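Long-range contact in paraflagellar rod component (Trypanosoma brucei, PDB 2Q0X), which is of unknown function but adopts the alpha/beta hydrolase fold and is probably a component of the trypanosome paraflagellar rod: residues V204-R217 with E243-T255. Sequence-based numbering, arbitrary orientation.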
loop_
_atom_site.group_PDB
_atom_site.type_symbol
_atom_site.label_atom_id
_atom_site.label_comp_id
_atom_site.label_asym_id
_atom_site.label_seq_id
_atom_site.Cartn_x
_atom_site.Cartn_y
_atom_site.Cartn_z
ATOM N N VAL A 204 -14.404 20.021 -11.321
ATOM C CA VAL A 204 -15.463 20.939 -10.894
ATOM C C VAL A 204 -15.018 22.410 -10.802
ATOM O O VAL A 204 -15.630 23.279 -11.407
ATOM C CB VAL A 204 -16.057 20.477 -9.534
ATOM C CG1 VAL A 204 -16.981 21.528 -8.937
ATOM C CG2 VAL A 204 -16.798 19.155 -9.690
ATOM N N TRP A 205 -13.955 22.679 -10.067
ATOM C CA TRP A 205 -13.611 24.044 -9.698
ATOM C C TRP A 205 -13.227 24.883 -10.906
ATOM O O TRP A 205 -13.863 25.910 -11.197
ATOM C CB TRP A 205 -12.473 24.052 -8.672
ATOM C CG TRP A 205 -12.415 25.309 -7.871
ATOM C CD1 TRP A 205 -11.475 26.273 -7.947
ATOM C CD2 TRP A 205 -13.358 25.732 -6.877
ATOM N NE1 TRP A 205 -11.762 27.283 -7.060
ATOM C CE2 TRP A 205 -12.918 26.975 -6.390
ATOM C CE3 TRP A 205 -14.531 25.175 -6.349
ATOM C CZ2 TRP A 205 -13.606 27.681 -5.395
ATOM C CZ3 TRP A 205 -15.219 25.868 -5.357
ATOM C CH2 TRP A 205 -14.751 27.108 -4.886
ATOM N N ASN A 206 -12.185 24.438 -11.604
ATOM C CA ASN A 206 -11.729 25.119 -12.817
ATOM C C ASN A 206 -12.822 25.339 -13.863
ATOM O O ASN A 206 -13.080 26.479 -14.239
ATOM C CB ASN A 206 -10.506 24.386 -13.407
ATOM C CG ASN A 206 -9.241 24.614 -12.591
ATOM O OD1 ASN A 206 -9.218 25.428 -11.655
ATOM N ND2 ASN A 206 -8.169 23.916 -12.956
ATOM N N PRO A 207 -13.482 24.265 -14.336
ATOM C CA PRO A 207 -14.528 24.496 -15.345
ATOM C C PRO A 207 -15.709 25.349 -14.885
ATOM O O PRO A 207 -16.274 26.071 -15.694
ATOM C CB PRO A 207 -14.982 23.081 -15.721
ATOM C CG PRO A 207 -14.485 22.195 -14.605
ATOM C CD PRO A 207 -13.298 22.832 -14.042
ATOM N N CYS A 208 -16.079 25.277 -13.606
ATOM C CA CYS A 208 -17.192 26.086 -13.107
ATOM C C CYS A 208 -16.821 27.564 -13.057
ATOM O O CYS A 208 -17.573 28.396 -13.516
ATOM C CB CYS A 208 -17.648 25.641 -11.717
ATOM S SG CYS A 208 -18.757 24.238 -11.676
ATOM N N ILE A 209 -15.665 27.884 -12.473
ATOM C CA ILE A 209 -15.183 29.281 -12.421
ATOM C C ILE A 209 -14.950 29.857 -13.834
ATOM O O ILE A 209 -15.184 31.051 -14.076
ATOM C CB ILE A 209 -13.866 29.407 -11.592
ATOM C CG1 ILE A 209 -14.038 28.884 -10.147
ATOM C CG2 ILE A 209 -13.338 30.862 -11.582
ATOM C CD1 ILE A 209 -15.194 29.499 -9.375
ATOM N N ARG A 210 -14.493 29.013 -14.758
ATOM C CA ARG A 210 -14.227 29.436 -16.140
ATOM C C ARG A 210 -15.394 29.205 -17.135
ATOM O O ARG A 210 -15.212 29.357 -18.346
ATOM C CB ARG A 210 -12.983 28.728 -16.658
ATOM C CG ARG A 210 -11.705 29.356 -16.178
ATOM C CD ARG A 210 -10.573 28.372 -16.258
ATOM N NE ARG A 210 -9.303 29.015 -15.939
ATOM C CZ ARG A 210 -8.250 28.412 -15.394
ATOM N NH1 ARG A 210 -8.287 27.124 -15.090
ATOM N NH2 ARG A 210 -7.149 29.122 -15.151
ATOM N N LYS A 211 -16.564 28.826 -16.619
ATOM C CA LYS A 211 -17.766 28.572 -17.425
ATOM C C LYS A 211 -17.528 27.615 -18.599
ATOM O O LYS A 211 -18.147 27.755 -19.669
ATOM C CB LYS A 211 -18.391 29.902 -17.888
ATOM C CG LYS A 211 -19.290 30.584 -16.819
ATOM C CD LYS A 211 -18.712 31.867 -16.186
ATOM C CE LYS A 211 -19.116 33.127 -16.930
ATOM N NZ LYS A 211 -19.335 34.326 -16.041
ATOM N N GLU A 212 -16.634 26.650 -18.397
ATOM C CA GLU A 212 -16.334 25.632 -19.400
ATOM C C GLU A 212 -17.307 24.487 -19.219
ATOM O O GLU A 212 -16.961 23.440 -18.691
ATOM C CB GLU A 212 -14.904 25.118 -19.261
ATOM C CG GLU A 212 -13.841 26.125 -19.639
ATOM C CD GLU A 212 -12.494 25.865 -18.958
ATOM O OE1 GLU A 212 -12.391 24.943 -18.104
ATOM O OE2 GLU A 212 -11.533 26.607 -19.272
ATOM N N PHE A 213 -18.531 24.690 -19.684
ATOM C CA PHE A 213 -19.620 23.785 -19.348
ATOM C C PHE A 213 -19.627 22.480 -20.130
ATOM O O PHE A 213 -20.129 21.481 -19.634
ATOM C CB PHE A 213 -20.951 24.524 -19.433
ATOM C CG PHE A 213 -21.111 25.585 -18.363
ATOM C CD1 PHE A 213 -20.850 25.293 -17.036
ATOM C CD2 PHE A 213 -21.531 26.865 -18.682
ATOM C CE1 PHE A 213 -20.994 26.251 -16.039
ATOM C CE2 PHE A 213 -21.677 27.826 -17.684
ATOM C CZ PHE A 213 -21.423 27.510 -16.367
ATOM N N ASP A 214 -19.016 22.457 -21.305
ATOM C CA ASP A 214 -18.793 21.186 -21.991
ATOM C C ASP A 214 -17.960 20.199 -21.153
ATOM O O ASP A 214 -18.250 19.004 -21.147
ATOM C CB ASP A 214 -18.186 21.387 -23.394
ATOM C CG ASP A 214 -16.829 22.080 -23.377
ATOM O OD1 ASP A 214 -16.058 21.848 -24.335
ATOM O OD2 ASP A 214 -16.529 22.857 -22.440
ATOM N N VAL A 215 -16.951 20.692 -20.434
ATOM C CA VAL A 215 -16.119 19.829 -19.604
ATOM C C VAL A 215 -16.948 19.163 -18.507
ATOM O O VAL A 215 -16.744 17.991 -18.203
ATOM C CB VAL A 215 -14.938 20.592 -18.953
ATOM C CG1 VAL A 215 -14.169 19.676 -18.031
ATOM C CG2 VAL A 215 -14.020 21.165 -20.021
ATOM N N LEU A 216 -17.895 19.908 -17.939
ATOM C CA LEU A 216 -18.721 19.394 -16.862
ATOM C C LEU A 216 -19.562 18.183 -17.277
ATOM O O LEU A 216 -19.855 17.329 -16.446
ATOM C CB LEU A 216 -19.618 20.492 -16.290
ATOM C CG LEU A 216 -18.965 21.673 -15.565
ATOM C CD1 LEU A 216 -20.089 22.572 -15.052
ATOM C CD2 LEU A 216 -18.012 21.224 -14.413
ATOM N N ARG A 217 -19.924 18.096 -18.557
ATOM C CA ARG A 217 -20.699 16.957 -19.061
ATOM C C ARG A 217 -19.916 15.679 -18.917
ATOM O O ARG A 217 -20.491 14.631 -18.686
ATOM C CB ARG A 217 -21.072 17.118 -20.550
ATOM C CG ARG A 217 -21.927 18.306 -20.873
ATOM C CD ARG A 217 -23.269 18.288 -20.107
ATOM N NE ARG A 217 -24.149 19.348 -20.618
ATOM C CZ ARG A 217 -25.337 19.673 -20.109
ATOM N NH1 ARG A 217 -25.871 19.016 -19.092
ATOM N NH2 ARG A 217 -26.004 20.658 -20.666
ATOM N N GLU A 243 -18.022 33.521 -6.951
ATOM C CA GLU A 243 -17.399 32.273 -7.401
ATOM C C GLU A 243 -18.022 31.046 -6.749
ATOM O O GLU A 243 -18.143 30.015 -7.388
ATOM C CB GLU A 243 -15.890 32.291 -7.136
ATOM C CG GLU A 243 -15.144 33.354 -7.962
ATOM C CD GLU A 243 -13.753 33.681 -7.411
ATOM O OE1 GLU A 243 -13.589 33.776 -6.167
ATOM O OE2 GLU A 243 -12.826 33.853 -8.235
ATOM N N VAL A 244 -18.408 31.153 -5.479
ATOM C CA VAL A 244 -19.095 30.054 -4.788
ATOM C C VAL A 244 -20.446 29.833 -5.478
ATOM O O VAL A 244 -20.849 28.700 -5.745
ATOM C CB VAL A 244 -19.257 30.347 -3.259
ATOM C CG1 VAL A 244 -20.224 29.398 -2.588
ATOM C CG2 VAL A 244 -17.896 30.316 -2.557
ATOM N N GLY A 245 -21.120 30.937 -5.784
ATOM C CA GLY A 245 -22.379 30.915 -6.518
ATOM C C GLY A 245 -22.283 30.294 -7.901
ATOM O O GLY A 245 -23.161 29.536 -8.294
ATOM N N THR A 246 -21.227 30.632 -8.639
ATOM C CA THR A 246 -21.012 30.097 -9.992
ATOM C C THR A 246 -20.723 28.602 -9.946
ATOM O O THR A 246 -21.150 27.852 -10.839
ATOM C CB THR A 246 -19.834 30.807 -10.716
ATOM O OG1 THR A 246 -20.123 32.203 -10.859
ATOM C CG2 THR A 246 -19.590 30.218 -12.090
ATOM N N VAL A 247 -19.981 28.171 -8.923
ATOM C CA VAL A 247 -19.703 26.754 -8.724
ATOM C C VAL A 247 -20.992 25.987 -8.379
ATOM O O VAL A 247 -21.263 24.927 -8.953
ATOM C CB VAL A 247 -18.602 26.524 -7.655
ATOM C CG1 VAL A 247 -18.528 25.066 -7.263
ATOM C CG2 VAL A 247 -17.220 27.052 -8.167
ATOM N N LEU A 248 -21.789 26.533 -7.464
ATOM C CA LEU A 248 -23.072 25.924 -7.106
ATOM C C LEU A 248 -24.003 25.822 -8.335
ATOM O O LEU A 248 -24.606 24.781 -8.598
ATOM C CB LEU A 248 -23.749 26.727 -5.990
ATOM C CG LEU A 248 -25.051 26.148 -5.424
ATOM C CD1 LEU A 248 -24.842 24.735 -4.890
ATOM C CD2 LEU A 248 -25.626 27.080 -4.332
ATOM N N GLU A 249 -24.092 26.914 -9.086
ATOM C CA GLU A 249 -24.861 26.952 -10.319
ATOM C C GLU A 249 -24.393 25.938 -11.371
ATOM O O GLU A 249 -25.218 25.253 -11.996
ATOM C CB GLU A 249 -24.820 28.368 -10.901
ATOM C CG GLU A 249 -25.661 28.534 -12.137
ATOM C CD GLU A 249 -25.585 29.921 -12.710
ATOM O OE1 GLU A 249 -25.568 30.899 -11.929
ATOM O OE2 GLU A 249 -25.576 30.025 -13.955
ATOM N N GLY A 250 -23.081 25.845 -11.575
ATOM C CA GLY A 250 -22.515 24.919 -12.553
ATOM C C GLY A 250 -22.763 23.468 -12.218
ATOM O O GLY A 250 -23.097 22.659 -13.093
ATOM N N VAL A 251 -22.603 23.121 -10.949
ATOM C CA VAL A 251 -22.827 21.766 -10.510
ATOM C C VAL A 251 -24.310 21.398 -10.604
ATOM O O VAL A 251 -24.636 20.340 -11.124
ATOM C CB VAL A 251 -22.223 21.503 -9.073
ATOM C CG1 VAL A 251 -22.608 20.122 -8.591
ATOM C CG2 VAL A 251 -20.670 21.668 -9.078
ATOM N N ARG A 252 -25.206 22.269 -10.149
ATOM C CA ARG A 252 -26.652 22.005 -10.215
ATOM C C ARG A 252 -27.219 21.859 -11.618
ATOM O O ARG A 252 -28.154 21.065 -11.855
ATOM C CB ARG A 252 -27.428 23.119 -9.540
ATOM C CG ARG A 252 -27.302 23.123 -8.041
ATOM C CD ARG A 252 -28.152 24.247 -7.486
ATOM N NE ARG A 252 -28.208 24.264 -6.024
ATOM C CZ ARG A 252 -28.759 25.241 -5.305
ATOM N NH1 ARG A 252 -29.300 26.304 -5.902
ATOM N NH2 ARG A 252 -28.762 25.164 -3.977
ATOM N N ASP A 253 -26.684 22.660 -12.541
ATOM C CA ASP A 253 -27.190 22.697 -13.904
ATOM C C ASP A 253 -26.605 21.614 -14.806
ATOM O O ASP A 253 -27.153 21.343 -15.886
ATOM C CB ASP A 253 -26.913 24.069 -14.521
ATOM C CG ASP A 253 -27.776 25.166 -13.929
ATOM O OD1 ASP A 253 -28.553 24.894 -12.997
ATOM O OD2 ASP A 253 -27.659 26.313 -14.394
ATOM N N HIS A 254 -25.484 21.027 -14.387
ATOM C CA HIS A 254 -24.743 20.097 -15.230
ATOM C C HIS A 254 -24.505 18.732 -14.647
ATOM O O HIS A 254 -24.022 17.865 -15.341
ATOM C CB HIS A 254 -23.437 20.743 -15.700
ATOM C CG HIS A 254 -23.664 21.986 -16.501
ATOM N ND1 HIS A 254 -23.430 23.249 -16.000
ATOM C CD2 HIS A 254 -24.163 22.162 -17.744
ATOM C CE1 HIS A 254 -23.759 24.149 -16.908
ATOM N NE2 HIS A 254 -24.214 23.515 -17.974
ATOM N N THR A 255 -24.876 18.498 -13.398
ATOM C CA THR A 255 -24.804 17.140 -12.880
ATOM C C THR A 255 -25.932 16.328 -13.538
ATOM O O THR A 255 -26.984 16.876 -13.826
ATOM C CB THR A 255 -24.887 17.116 -11.347
ATOM O OG1 THR A 255 -23.793 17.871 -10.820
ATOM C CG2 THR A 255 -24.809 15.674 -10.793
#
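In this alpha/beta hydrolase fold, helix 241-254, part of the crossover linking the parallel strands 227-232 and 260-264, carries the end of helix 200-209 and the weakly bonded turns at about 213-217 on one side, with Cys208 and Val247 interlocking as knobs into holes. Helix 204-209 passes nearly at right angles, its axis 8.7 Å away. Cys208 sits among Thr246, Val247, Gly250 and Val251; Gly250, having no side chain, lets the sulfur come in over its CA, with Cys208 SG 3.9 Å from Gly250 CA. In return Val247 enters between Val204, Trp205, Cys208 and Ile209. Val247 CG2, anti to the carbonyl carbon of its own residue, lies over one face of the Trp205 six-membered ring in a CH-pi contact, 4.0 Å from the centroid, and is pressed by Ile209 CD1 at 3.4 Å, tighter than usual van der Waals contact. The indole NE1 of Trp205 is hydrogen-bonded to Tyr237 OH, while Val204 and Val251 both reach Leu229 of the sheet. Farther along, Phe213 and His254 form an offset stack, planes 23° apart. The rotation of the His254 ring is fixed by its ND1, which donates to a lone pair of Gly250 O, one turn earlier, at 3.0 Å. Leu216 CD1 comes to 3.5 Å from His254 ND1. At the outer end Arg217, its chain bent at chi2, turns its guanidinium face to the imidazole edge, planes 81° apart, with His254 CD2 3.6 Å from Arg217 CZ.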